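Local coordinates for sigma-54 interaction domain protein (Enterococcus faecalis, PDB 3GDW) that is of unknown function but contains a PTS EIIA-man-like domain, part of a longer sigma-54 activator-type protein, and probably acts in phosphotransferase-system regulation, at residues B[50-53]-B[54-58]; B[116-119]-B[120-124]; B[21-24]-B[25-29]; B[40-43]-B[44-48]; B[73-76]-B[77-80]. All blocks are in the same frame, centred on the assembly; numbering follows the deposited sequence. Where two conformers were deposited one is given.

Interaction 1 of 5, residues B[50-53]-B[54-58]; sequences QLRN and QVITQ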
loop_
_atom_site.group_PDB
_atom_site.type_symbol
_atom_site.label_atom_id
_atom_site.label_comp_id
_atom_site.label_asym_id
_atom_site.label_seq_id
_atom_site.Cartn_x
_atom_site.Cartn_y
_atom_site.Cartn_z
ATOM N N GLN B 50 6.375 15.538 14.178
ATOM C CA GLN B 50 5.160 16.035 13.508
ATOM C C GLN B 50 3.929 15.310 14.045
ATOM O O GLN B 50 2.906 15.921 14.358
ATOM C CB GLN B 50 5.224 15.754 11.998
ATOM C CG GLN B 50 6.293 16.521 11.270
ATOM C CD GLN B 50 5.891 17.957 11.084
ATOM O OE1 GLN B 50 4.832 18.244 10.508
ATOM N NE2 GLN B 50 6.724 18.871 11.564
ATOM N N LEU B 51 4.028 13.985 14.126
ATOM C CA LEU B 51 2.901 13.180 14.574
ATOM C C LEU B 51 2.590 13.443 16.054
ATOM O O LEU B 51 1.440 13.660 16.447
ATOM C CB LEU B 51 3.189 11.707 14.310
ATOM C CG LEU B 51 2.275 10.731 15.013
ATOM C CD1 LEU B 51 0.861 10.755 14.363
ATOM C CD2 LEU B 51 2.912 9.367 14.910
ATOM N N ARG B 52 3.632 13.422 16.871
ATOM C CA ARG B 52 3.491 13.609 18.302
ATOM C C ARG B 52 2.842 14.966 18.611
ATOM O O ARG B 52 1.961 15.058 19.481
ATOM C CB ARG B 52 4.873 13.515 18.956
ATOM C CG ARG B 52 4.894 13.567 20.477
ATOM C CD ARG B 52 4.968 14.985 21.028
ATOM N NE ARG B 52 5.937 15.841 20.337
ATOM C CZ ARG B 52 7.265 15.734 20.420
ATOM N NH1 ARG B 52 7.830 14.799 21.162
ATOM N NH2 ARG B 52 8.028 16.574 19.734
ATOM N N ASN B 53 3.291 16.013 17.913
ATOM C CA ASN B 53 2.750 17.346 18.112
ATOM C C ASN B 53 1.253 17.457 17.819
ATOM O O ASN B 53 0.520 18.139 18.545
ATOM C CB ASN B 53 3.535 18.375 17.293
ATOM C CG ASN B 53 4.965 18.534 17.776
ATOM O OD1 ASN B 53 5.296 18.185 18.894
ATOM N ND2 ASN B 53 5.820 19.060 16.918
ATOM N N GLN B 54 0.786 16.798 16.764
ATOM C CA GLN B 54 -0.641 16.842 16.487
ATOM C C GLN B 54 -1.434 16.011 17.497
ATOM O O GLN B 54 -2.481 16.450 17.986
ATOM C CB GLN B 54 -0.959 16.421 15.069
ATOM C CG GLN B 54 -2.371 16.866 14.683
ATOM C CD GLN B 54 -2.776 16.408 13.306
ATOM O OE1 GLN B 54 -1.960 16.415 12.380
ATOM N NE2 GLN B 54 -4.047 15.998 13.156
ATOM N N VAL B 55 -0.924 14.817 17.810
ATOM C CA VAL B 55 -1.525 13.967 18.823
ATOM C C VAL B 55 -1.693 14.745 20.139
ATOM O O VAL B 55 -2.781 14.740 20.729
ATOM C CB VAL B 55 -0.715 12.651 19.002
ATOM C CG1 VAL B 55 -1.080 11.950 20.298
ATOM C CG2 VAL B 55 -0.953 11.718 17.815
ATOM N N ILE B 56 -0.634 15.437 20.569
ATOM C CA ILE B 56 -0.638 16.173 21.844
ATOM C C ILE B 56 -1.719 17.262 21.882
ATOM O O ILE B 56 -2.433 17.409 22.882
ATOM C CB ILE B 56 0.772 16.736 22.195
ATOM C CG1 ILE B 56 1.653 15.604 22.743
ATOM C CG2 ILE B 56 0.660 17.928 23.168
ATOM C CD1 ILE B 56 3.012 16.018 23.337
ATOM N N THR B 57 -1.839 17.995 20.780
ATOM C CA THR B 57 -2.882 18.998 20.592
ATOM C C THR B 57 -4.274 18.408 20.782
ATOM O O THR B 57 -5.082 18.944 21.529
ATOM C CB THR B 57 -2.800 19.595 19.166
ATOM O OG1 THR B 57 -1.571 20.322 19.031
ATOM C CG2 THR B 57 -3.976 20.519 18.883
ATOM N N GLN B 58 -4.537 17.299 20.099
ATOM C CA GLN B 58 -5.873 16.727 20.038
ATOM C C GLN B 58 -6.119 15.663 21.104
ATOM O O GLN B 58 -7.083 14.897 20.997
ATOM C CB GLN B 58 -6.095 16.110 18.667
ATOM C CG GLN B 58 -5.681 16.982 17.517
ATOM C CD GLN B 58 -6.071 16.369 16.186
ATOM O OE1 GLN B 58 -5.969 15.163 15.990
ATOM N NE2 GLN B 58 -6.536 17.206 15.264
#
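The last two turns of helix 44-57, one of the helices packed on the parallel sheet of this EIIA-man-like domain, carry ordinary i to i+4 bonds with side chains laid over them. L51 O accepts a hydrogen bond from V55 N at 3.0 Å on a nearly straight path (173°), and R52 O accepts one from I56 N at 2.8 Å. On the inner face L51 CD1 meets V55 CG2 at 4.0 Å; leucine and the branched valine suit this side, which rests on L82 of helix 78-86 and on strand 66-70. The outer face is mixed. R52 and I56 run side by side, methylene R52 CD against I56 CD1 at 3.2 Å, unusually close for two carbons, which makes the exact spacing doubtful. Bends at chi2 (-88°) and chi3 (-44°) fold the arginine back along its own helix, where R52 NE reaches N53 OD1 at 2.8 Å; OD1 lies in the guanidinium plane, while NE stands above the N53 amide carbonyl plane. Near the C-terminal end N53 O receives two donors from opposite faces of its plane, T57 N at 3.3 Å and T57 OG1 at 3.1 Å. Threonine thus returns its hydroxyl to the backbone one turn earlier, and the arginine head is held by the N53 amide and, through an NH1 salt bridge, by E85 of helix 78-86, which would restrict its rotation.

Interaction 2 of 5, residues B[116-119]-B[120-124]; sequences DIYQ and NIQLS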
loop_
_atom_site.group_PDB
_atom_site.type_symbol
_atom_site.label_atom_id
_atom_site.label_comp_id
_atom_site.label_asym_id
_atom_site.label_seq_id
_atom_site.Cartn_x
_atom_site.Cartn_y
_atom_site.Cartn_z
ATOM N N ASP B 116 -11.582 -3.738 17.709
ATOM C CA ASP B 116 -12.471 -4.259 16.665
ATOM C C ASP B 116 -11.922 -3.934 15.273
ATOM O O ASP B 116 -11.956 -4.774 14.367
ATOM C CB ASP B 116 -13.884 -3.680 16.870
ATOM C CG ASP B 116 -14.931 -4.311 15.965
ATOM O OD1 ASP B 116 -14.584 -5.170 15.133
ATOM O OD2 ASP B 116 -16.116 -3.936 16.084
ATOM N N ILE B 117 -11.390 -2.720 15.119
ATOM C CA ILE B 117 -10.774 -2.279 13.889
ATOM C C ILE B 117 -9.505 -3.081 13.611
ATOM O O ILE B 117 -9.297 -3.560 12.493
ATOM C CB ILE B 117 -10.436 -0.757 13.891
ATOM C CG1 ILE B 117 -11.719 0.091 13.981
ATOM C CG2 ILE B 117 -9.638 -0.423 12.607
ATOM C CD1 ILE B 117 -11.470 1.601 14.332
ATOM N N TYR B 118 -8.674 -3.236 14.642
ATOM C CA TYR B 118 -7.408 -3.969 14.526
ATOM C C TYR B 118 -7.643 -5.427 14.109
ATOM O O TYR B 118 -6.903 -5.965 13.272
ATOM C CB TYR B 118 -6.641 -3.910 15.858
ATOM C CG TYR B 118 -5.208 -4.456 15.786
ATOM C CD1 TYR B 118 -4.160 -3.640 15.393
ATOM C CD2 TYR B 118 -4.913 -5.779 16.153
ATOM C CE1 TYR B 118 -2.849 -4.111 15.328
ATOM C CE2 TYR B 118 -3.600 -6.266 16.089
ATOM C CZ TYR B 118 -2.580 -5.423 15.688
ATOM O OH TYR B 118 -1.281 -5.854 15.624
ATOM N N GLN B 119 -8.659 -6.051 14.701
ATOM C CA GLN B 119 -9.018 -7.441 14.381
ATOM C C GLN B 119 -9.497 -7.559 12.959
ATOM O O GLN B 119 -9.059 -8.453 12.253
ATOM C CB GLN B 119 -10.101 -8.022 15.319
ATOM C CG GLN B 119 -10.518 -9.473 14.890
ATOM C CD GLN B 119 -11.740 -10.018 15.627
ATOM O OE1 GLN B 119 -11.621 -10.543 16.732
ATOM N NE2 GLN B 119 -12.911 -9.928 15.001
ATOM N N ASN B 120 -10.393 -6.669 12.530
ATOM C CA ASN B 120 -10.896 -6.722 11.141
ATOM C C ASN B 120 -9.808 -6.475 10.094
ATOM O O ASN B 120 -9.819 -7.065 9.001
ATOM C CB ASN B 120 -12.110 -5.807 10.930
ATOM C CG ASN B 120 -13.408 -6.420 11.478
ATOM O OD1 ASN B 120 -14.151 -7.074 10.745
ATOM N ND2 ASN B 120 -13.672 -6.230 12.768
ATOM N N ILE B 121 -8.853 -5.615 10.435
ATOM C CA ILE B 121 -7.744 -5.389 9.548
ATOM C C ILE B 121 -6.835 -6.620 9.486
ATOM O O ILE B 121 -6.344 -6.985 8.411
ATOM C CB ILE B 121 -6.943 -4.122 9.919
ATOM C CG1 ILE B 121 -7.743 -2.851 9.547
ATOM C CG2 ILE B 121 -5.613 -4.123 9.166
ATOM C CD1 ILE B 121 -7.115 -1.523 10.032
ATOM N N GLN B 122 -6.594 -7.248 10.635
ATOM C CA GLN B 122 -5.827 -8.480 10.631
ATOM C C GLN B 122 -6.495 -9.525 9.747
ATOM O O GLN B 122 -5.829 -10.197 9.001
ATOM C CB GLN B 122 -5.618 -9.019 12.046
ATOM C CG GLN B 122 -4.836 -10.313 12.027
ATOM C CD GLN B 122 -4.580 -10.873 13.425
ATOM O OE1 GLN B 122 -4.892 -10.242 14.429
ATOM N NE2 GLN B 122 -3.981 -12.031 13.480
ATOM N N LEU B 123 -7.817 -9.659 9.816
ATOM C CA LEU B 123 -8.518 -10.606 8.941
ATOM C C LEU B 123 -8.361 -10.280 7.449
ATOM O O LEU B 123 -8.280 -11.198 6.614
ATOM C CB LEU B 123 -9.998 -10.700 9.322
ATOM C CG LEU B 123 -10.307 -11.473 10.608
ATOM C CD1 LEU B 123 -11.690 -11.104 11.174
ATOM C CD2 LEU B 123 -10.186 -13.009 10.392
ATOM N N SER B 124 -8.321 -8.986 7.108
ATOM C CA SER B 124 -8.100 -8.582 5.740
ATOM C C SER B 124 -6.718 -9.001 5.275
ATOM O O SER B 124 -6.576 -9.529 4.191
ATOM C CB SER B 124 -8.271 -7.060 5.577
ATOM O OG SER B 124 -9.631 -6.676 5.766
#
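N120 and D116 cross at a slant one turn apart on helix 114-135. The asparagine amide nitrogen is directed at the backbone: N120 ND2 donates to D116 O at 2.8 Å, the acceptor lying in the amide plane and the N-H pointing almost exactly at it (178°). Its main-chain N120 N reaches the same oxygen at 3.1 Å from the other face of the carbonyl plane, giving D116 O two donors. With CG anti to its carbonyl carbon (chi1 -78°), N120 leans back toward the preceding turn, which brings its ND2 to that oxygen. D116 is modelled in two conformers; in the one described, its carboxylate finds its main partner in R112, by a salt bridge through OD2.

On the buried flank I117 and I121 lie side by side and point the same way, I117 CG2 meeting I121 CD1 at 3.8 Å; these branched residues fill the space against helix 98-109 and L67 of strand 66-70. Q119 and L123 are likewise aligned on a more exposed flank, where Q119 NE2 is 4.2 Å from L123 CD1. Y118 and Q122 face the partner chain: the Y118 hydroxyl is hydrogen-bonded to Q132 of the second subunit and its ring meets F133 of that subunit edge-to-face, while Q122 NE2 bonds to E126 of its own helix. I121 N to I117 O and Q122 N to Y118 O, both 2.9 Å, are i to i+4 bonds of the helix. The pattern is that of an amphipathic helix at a dimer interface, one flank on its own domain and another on the second subunit.

Interaction 3 of 5, residues B[21-24]-B[25-29]; sequences LKTA and QELLG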
loop_
_atom_site.group_PDB
_atom_site.type_symbol
_atom_site.label_atom_id
_atom_site.label_comp_id
_atom_site.label_asym_id
_atom_site.label_seq_id
_atom_site.Cartn_x
_atom_site.Cartn_y
_atom_site.Cartn_z
ATOM N N LEU B 21 -5.374 8.286 1.565
ATOM C CA LEU B 21 -6.414 8.813 2.473
ATOM C C LEU B 21 -7.506 9.574 1.709
ATOM O O LEU B 21 -8.696 9.421 2.015
ATOM C CB LEU B 21 -5.825 9.704 3.591
ATOM C CG LEU B 21 -6.808 10.276 4.630
ATOM C CD1 LEU B 21 -7.524 9.161 5.374
ATOM C CD2 LEU B 21 -6.103 11.216 5.630
ATOM N N LYS B 22 -7.099 10.386 0.738
ATOM C CA LYS B 22 -8.061 11.126 -0.067
ATOM C C LYS B 22 -9.017 10.145 -0.754
ATOM O O LYS B 22 -10.224 10.318 -0.710
ATOM C CB LYS B 22 -7.337 12.012 -1.086
ATOM C CG LYS B 22 -8.277 12.787 -2.022
ATOM C CD LYS B 22 -7.456 13.844 -2.759
ATOM C CE LYS B 22 -8.263 14.674 -3.755
ATOM N NZ LYS B 22 -7.391 15.580 -4.577
ATOM N N THR B 23 -8.466 9.087 -1.342
ATOM C CA THR B 23 -9.280 8.015 -1.938
ATOM C C THR B 23 -10.328 7.430 -0.976
ATOM O O THR B 23 -11.526 7.356 -1.315
ATOM C CB THR B 23 -8.366 6.889 -2.463
ATOM O OG1 THR B 23 -7.646 7.380 -3.595
ATOM C CG2 THR B 23 -9.187 5.651 -2.894
ATOM N N ALA B 24 -9.900 7.035 0.223
ATOM C CA ALA B 24 -10.846 6.519 1.211
ATOM C C ALA B 24 -11.889 7.569 1.565
ATOM O O ALA B 24 -13.088 7.260 1.649
ATOM C CB ALA B 24 -10.114 6.028 2.499
ATOM N N GLN B 25 -11.435 8.802 1.764
ATOM C CA GLN B 25 -12.317 9.874 2.197
ATOM C C GLN B 25 -13.405 10.188 1.166
ATOM O O GLN B 25 -14.561 10.456 1.538
ATOM C CB GLN B 25 -11.522 11.128 2.517
ATOM C CG GLN B 25 -10.747 11.037 3.824
ATOM C CD GLN B 25 -9.923 12.272 4.059
ATOM O OE1 GLN B 25 -9.657 13.040 3.131
ATOM N NE2 GLN B 25 -9.489 12.463 5.289
ATOM N N GLU B 26 -13.019 10.167 -0.108
ATOM C CA GLU B 26 -13.943 10.395 -1.207
ATOM C C GLU B 26 -14.859 9.200 -1.396
ATOM O O GLU B 26 -16.035 9.395 -1.626
ATOM C CB GLU B 26 -13.204 10.726 -2.512
ATOM C CG GLU B 26 -12.532 12.088 -2.488
ATOM C CD GLU B 26 -11.675 12.372 -3.727
ATOM O OE1 GLU B 26 -11.611 11.522 -4.648
ATOM O OE2 GLU B 26 -11.055 13.460 -3.781
ATOM N N LEU B 27 -14.345 7.971 -1.255
ATOM C CA LEU B 27 -15.223 6.800 -1.309
ATOM C C LEU B 27 -16.255 6.792 -0.181
ATOM O O LEU B 27 -17.381 6.409 -0.409
ATOM C CB LEU B 27 -14.448 5.470 -1.332
ATOM C CG LEU B 27 -13.704 5.225 -2.652
ATOM C CD1 LEU B 27 -12.790 4.002 -2.511
ATOM C CD2 LEU B 27 -14.672 5.096 -3.839
ATOM N N LEU B 28 -15.871 7.226 1.020
ATOM C CA LEU B 28 -16.779 7.204 2.181
ATOM C C LEU B 28 -17.572 8.485 2.415
ATOM O O LEU B 28 -18.478 8.500 3.249
ATOM C CB LEU B 28 -16.001 6.910 3.472
ATOM C CG LEU B 28 -15.318 5.556 3.566
ATOM C CD1 LEU B 28 -14.379 5.511 4.763
ATOM C CD2 LEU B 28 -16.379 4.437 3.626
ATOM N N GLY B 29 -17.230 9.568 1.730
ATOM C CA GLY B 29 -17.847 10.872 2.032
ATOM C C GLY B 29 -17.566 11.407 3.435
ATOM O O GLY B 29 -18.423 12.030 4.046
HETATM O O HOH W 1 -8.941 10.018 -4.765
#
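Q25 and E26 both start with CG anti to the carbonyl carbon (chi1 -74° and -70°) and then run extended, which sends each side chain back over the preceding turn toward L21 and K22. They lie on helix 16-28, the crossover helix of the beta-alpha-beta unit formed with strands 6-12 and 34-38. The Q25 amide passes obliquely over L21, NE2 standing 3.5 Å from L21 CG, and the same NE2 donates a hydrogen bond to I32 O beyond the helix; glutamine suits the place because its amide can lie against the leucine branches and still reach a loop carbonyl. E26 crosses K22 in the same manner, but the carboxylate meets the lysine's carbon chain, K22 CE standing 3.0 Å from E26 OE2. K22 NZ is 4.3 Å from E26 OE2, beyond a salt bridge; the extended lysine instead carries its ammonium to D14 of the second subunit. T23 and L27 lie side by side, T23 CG2 to L27 CD1 being 4.0 Å, and L27 touches M72 of the second subunit. Underneath run the backbone bonds of the helix, such as Q25 N to L21 O at 2.8 Å. After L28 the chain leaves the helix at G29, whose positive phi favours glycine. T23 OG1 also engages H12 O of the second subunit, and a water donates both to T23 OG1 at 3.2 Å and to E26 OE1 at 3.1 Å.

Interaction 4 of 5, residues B[40-43]-B[44-48]; sequences LTME and VQTMY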
loop_
_atom_site.group_PDB
_atom_site.type_symbol
_atom_site.label_atom_id
_atom_site.label_comp_id
_atom_site.label_asym_id
_atom_site.label_seq_id
_atom_site.Cartn_x
_atom_site.Cartn_y
_atom_site.Cartn_z
ATOM N N LEU B 40 11.822 11.732 1.172
ATOM C CA LEU B 40 13.030 10.944 1.382
ATOM C C LEU B 40 14.153 11.697 2.106
ATOM O O LEU B 40 14.948 11.082 2.778
ATOM C CB LEU B 40 13.500 10.264 0.081
ATOM C CG LEU B 40 12.623 9.062 -0.360
ATOM C CD1 LEU B 40 13.067 8.480 -1.694
ATOM C CD2 LEU B 40 12.524 7.928 0.729
ATOM N N THR B 41 14.176 13.024 2.007
ATOM C CA THR B 41 15.189 13.827 2.708
ATOM C C THR B 41 14.848 14.060 4.183
ATOM O O THR B 41 15.660 14.611 4.900
ATOM C CB THR B 41 15.342 15.192 2.057
ATOM O OG1 THR B 41 14.048 15.784 1.940
ATOM C CG2 THR B 41 15.940 15.061 0.665
HETATM N N MSE B 42 13.649 13.669 4.633
HETATM C CA MSE B 42 13.229 13.943 6.013
HETATM C C MSE B 42 13.709 12.860 6.971
HETATM O O MSE B 42 13.485 11.693 6.723
HETATM C CB MSE B 42 11.698 14.093 6.123
HETATM C CG MSE B 42 11.202 14.150 7.579
HETATM SE SE MSE B 42 9.295 14.648 7.711
HETATM C CE MSE B 42 9.414 16.578 7.465
ATOM N N GLU B 43 14.339 13.248 8.080
ATOM C CA GLU B 43 14.757 12.263 9.067
ATOM C C GLU B 43 13.558 11.666 9.803
ATOM O O GLU B 43 12.533 12.328 9.995
ATOM C CB GLU B 43 15.827 12.832 10.001
ATOM C CG GLU B 43 17.118 13.129 9.256
ATOM C CD GLU B 43 18.156 13.819 10.113
ATOM O OE1 GLU B 43 17.880 14.084 11.301
ATOM O OE2 GLU B 43 19.253 14.110 9.592
ATOM N N VAL B 44 13.685 10.392 10.171
ATOM C CA VAL B 44 12.616 9.658 10.867
ATOM C C VAL B 44 12.156 10.381 12.158
ATOM O O VAL B 44 10.946 10.542 12.396
ATOM C CB VAL B 44 13.041 8.176 11.154
ATOM C CG1 VAL B 44 12.058 7.490 12.088
ATOM C CG2 VAL B 44 13.178 7.391 9.837
ATOM N N GLN B 45 13.112 10.842 12.969
ATOM C CA GLN B 45 12.779 11.593 14.201
ATOM C C GLN B 45 11.941 12.858 13.915
ATOM O O GLN B 45 11.027 13.201 14.662
ATOM C CB GLN B 45 14.045 11.958 14.988
ATOM C CG GLN B 45 13.791 12.808 16.220
ATOM C CD GLN B 45 12.904 12.122 17.273
ATOM O OE1 GLN B 45 12.831 10.894 17.347
ATOM N NE2 GLN B 45 12.230 12.927 18.090
ATOM N N THR B 46 12.253 13.552 12.831
ATOM C CA THR B 46 11.481 14.728 12.439
ATOM C C THR B 46 10.001 14.366 12.201
ATOM O O THR B 46 9.090 15.121 12.578
ATOM C CB THR B 46 12.046 15.321 11.140
ATOM O OG1 THR B 46 13.434 15.612 11.321
ATOM C CG2 THR B 46 11.295 16.567 10.742
HETATM N N MSE B 47 9.771 13.215 11.576
HETATM C CA MSE B 47 8.401 12.750 11.299
HETATM C C MSE B 47 7.670 12.406 12.598
HETATM O O MSE B 47 6.512 12.781 12.788
HETATM C CB MSE B 47 8.406 11.540 10.379
HETATM C CG MSE B 47 7.015 10.980 10.144
HETATM SE SE MSE B 47 5.822 12.358 9.290
HETATM C CE MSE B 47 6.591 12.319 7.711
ATOM N N TYR B 48 8.360 11.720 13.496
ATOM C CA TYR B 48 7.765 11.395 14.777
ATOM C C TYR B 48 7.287 12.676 15.460
ATOM O O TYR B 48 6.198 12.716 16.020
ATOM C CB TYR B 48 8.749 10.674 15.693
ATOM C CG TYR B 48 8.100 10.473 17.032
ATOM C CD1 TYR B 48 7.056 9.558 17.175
ATOM C CD2 TYR B 48 8.466 11.247 18.133
ATOM C CE1 TYR B 48 6.407 9.396 18.385
ATOM C CE2 TYR B 48 7.827 11.082 19.370
ATOM C CZ TYR B 48 6.791 10.160 19.480
ATOM O OH TYR B 48 6.135 9.971 20.674
HETATM O O HOH W 2 14.417 15.997 8.787
#
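T46 OG1 and E43 N share one water across the start of the helix: it lies 2.7 Å from T46 OG1 and accepts from E43 N at 2.8 Å. The hydroxyl is set for this by chi1 of -56°, which keeps OG1 anti to the carbonyl carbon and beside its own backbone N, while CG2 is left for the selenomethionine M42. Threonine thus serves a polar and an apolar neighbour with its two branches. E43 occupies the N-cap position of helix 44-57, at the end of the loop that leads from strand 34-38. Its own carbonyl opens the helical series with a weak bond, M47 N to E43 O at 3.3 Å (151°). Apolar contacts close the other side. M42 extends through CG and SE and then bends at chi3 (-79°), bringing M42 CE to 3.8 Å from T46 CG2. Its selenium meets the methyl of selenomethionine M47, M42 SE to M47 CE being 3.6 Å, with the two side chains crossing at about a right angle. The flexible, unbranched chain of M42 lets its selenium and methyl touch M47 and T46 together. M47 packs inward on F78 of helix 78-86 and on M36 and M38 of strand 34-38, while V44 also rests on F78.

Interaction 5 of 5, residues B[73-76]-B[77-80]; sequences GSLN and SFGN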
loop_
_atom_site.group_PDB
_atom_site.type_symbol
_atom_site.label_atom_id
_atom_site.label_comp_id
_atom_site.label_asym_id
_atom_site.label_seq_id
_atom_site.Cartn_x
_atom_site.Cartn_y
_atom_site.Cartn_z
ATOM N N GLY B 73 9.778 0.325 7.317
ATOM C CA GLY B 73 10.870 0.997 8.045
ATOM C C GLY B 73 10.554 1.297 9.507
ATOM O O GLY B 73 9.820 0.560 10.162
ATOM N N SER B 74 11.086 2.407 10.009
ATOM C CA SER B 74 11.029 2.755 11.446
ATOM C C SER B 74 9.642 3.207 11.920
ATOM O O SER B 74 9.372 3.281 13.120
ATOM C CB SER B 74 12.023 3.877 11.751
ATOM O OG SER B 74 13.350 3.416 11.751
ATOM N N LEU B 75 8.774 3.500 10.963
ATOM C CA LEU B 75 7.518 4.150 11.268
ATOM C C LEU B 75 6.639 3.363 12.265
ATOM O O LEU B 75 5.954 3.960 13.085
ATOM C CB LEU B 75 6.777 4.538 9.977
ATOM C CG LEU B 75 7.452 5.492 8.965
ATOM C CD1 LEU B 75 6.539 5.796 7.798
ATOM C CD2 LEU B 75 7.870 6.797 9.607
ATOM N N ASN B 76 6.667 2.034 12.239
ATOM C CA ASN B 76 5.807 1.318 13.184
ATOM C C ASN B 76 6.185 1.527 14.636
ATOM O O ASN B 76 5.305 1.531 15.508
ATOM C CB ASN B 76 5.651 -0.172 12.874
ATOM C CG ASN B 76 4.175 -0.567 12.762
ATOM O OD1 ASN B 76 3.357 0.229 12.274
ATOM N ND2 ASN B 76 3.827 -1.781 13.191
ATOM N N SER B 77 7.475 1.740 14.891
ATOM C CA SER B 77 7.939 2.039 16.240
ATOM C C SER B 77 7.269 3.266 16.855
ATOM O O SER B 77 7.297 3.436 18.065
ATOM C CB SER B 77 9.450 2.216 16.256
ATOM O OG SER B 77 9.813 3.368 15.538
ATOM N N PHE B 78 6.649 4.113 16.027
ATOM C CA PHE B 78 5.998 5.329 16.551
ATOM C C PHE B 78 4.819 4.986 17.438
ATOM O O PHE B 78 4.467 5.762 18.321
ATOM C CB PHE B 78 5.489 6.269 15.437
ATOM C CG PHE B 78 6.566 6.875 14.594
ATOM C CD1 PHE B 78 7.915 6.714 14.907
ATOM C CD2 PHE B 78 6.219 7.655 13.496
ATOM C CE1 PHE B 78 8.909 7.298 14.120
ATOM C CE2 PHE B 78 7.199 8.256 12.705
ATOM C CZ PHE B 78 8.547 8.069 13.007
ATOM N N GLY B 79 4.195 3.839 17.184
ATOM C CA GLY B 79 3.006 3.448 17.940
ATOM C C GLY B 79 3.290 3.324 19.421
ATOM O O GLY B 79 2.610 3.932 20.250
ATOM N N ASN B 80 4.307 2.543 19.756
ATOM C CA ASN B 80 4.662 2.378 21.139
ATOM C C ASN B 80 5.244 3.679 21.695
ATOM O O ASN B 80 4.991 4.014 22.847
ATOM C CB ASN B 80 5.616 1.196 21.340
ATOM C CG ASN B 80 6.091 1.068 22.778
ATOM O OD1 ASN B 80 5.292 1.127 23.717
ATOM N ND2 ASN B 80 7.403 0.909 22.960
#
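S74 O is the acceptor on which S77 closes, in the turn that leads from strand 66-70 into helix 78-86. S77 OG donates to S74 O at 2.5 Å, shorter than a normal hydrogen bond and doubtful in its exact value, and S77 N adds a weak bond to S74 O at 3.0 Å, strongly bent at the hydrogen (132°). The hydroxyl can reach back because chi1 is 67°, placing OG between the backbone N and the carbonyl carbon; serine, small and with a donor one bond from CB, suits this. The next two carbonyls are met three residues on rather than four: L75 O accepts from F78 N at 3.0 Å and N76 O from G79 N at 3.1 Å, each donor standing well above the carbonyl plane. These i to i+3 bonds wind the chain tightly, as in a 3-10-like turn. Beneath them L75 and F78 lie side by side, with L75 CA in a CH-pi contact over one face of the F78 ring, 4.2 Å from its centroid, and L75 CD2 touching F78 CE2 at 3.5 Å. The ring reaches into the core, against L10 and L68 of the sheet. The carbonyls S74 O, L75 O and N76 O are thus satisfied within the turn, while leucine and phenylalanine supply its apolar side.

How the interactions relate
Along the chain the order is interaction 3, 4, 1, 5, 2, all within one EIIA-man-like domain built on a four-stranded parallel sheet. Interactions 4 and 1 both use helix 44-57, their centres 15 Å apart, and interaction 5 opens the neighbouring helix 78-86. F78 links these three: it packs on V44 and M47 of interaction 4 and on L51 of interaction 1, so two helices share one apolar seam. Interactions 2 and 3, with centres about 19 Å apart, lie on helices 114-135 and 16-28, and it is mainly there that the second subunit is met. Interactions 1 and 2 lie on opposite sides of the chain's centre, with centres 25 Å apart.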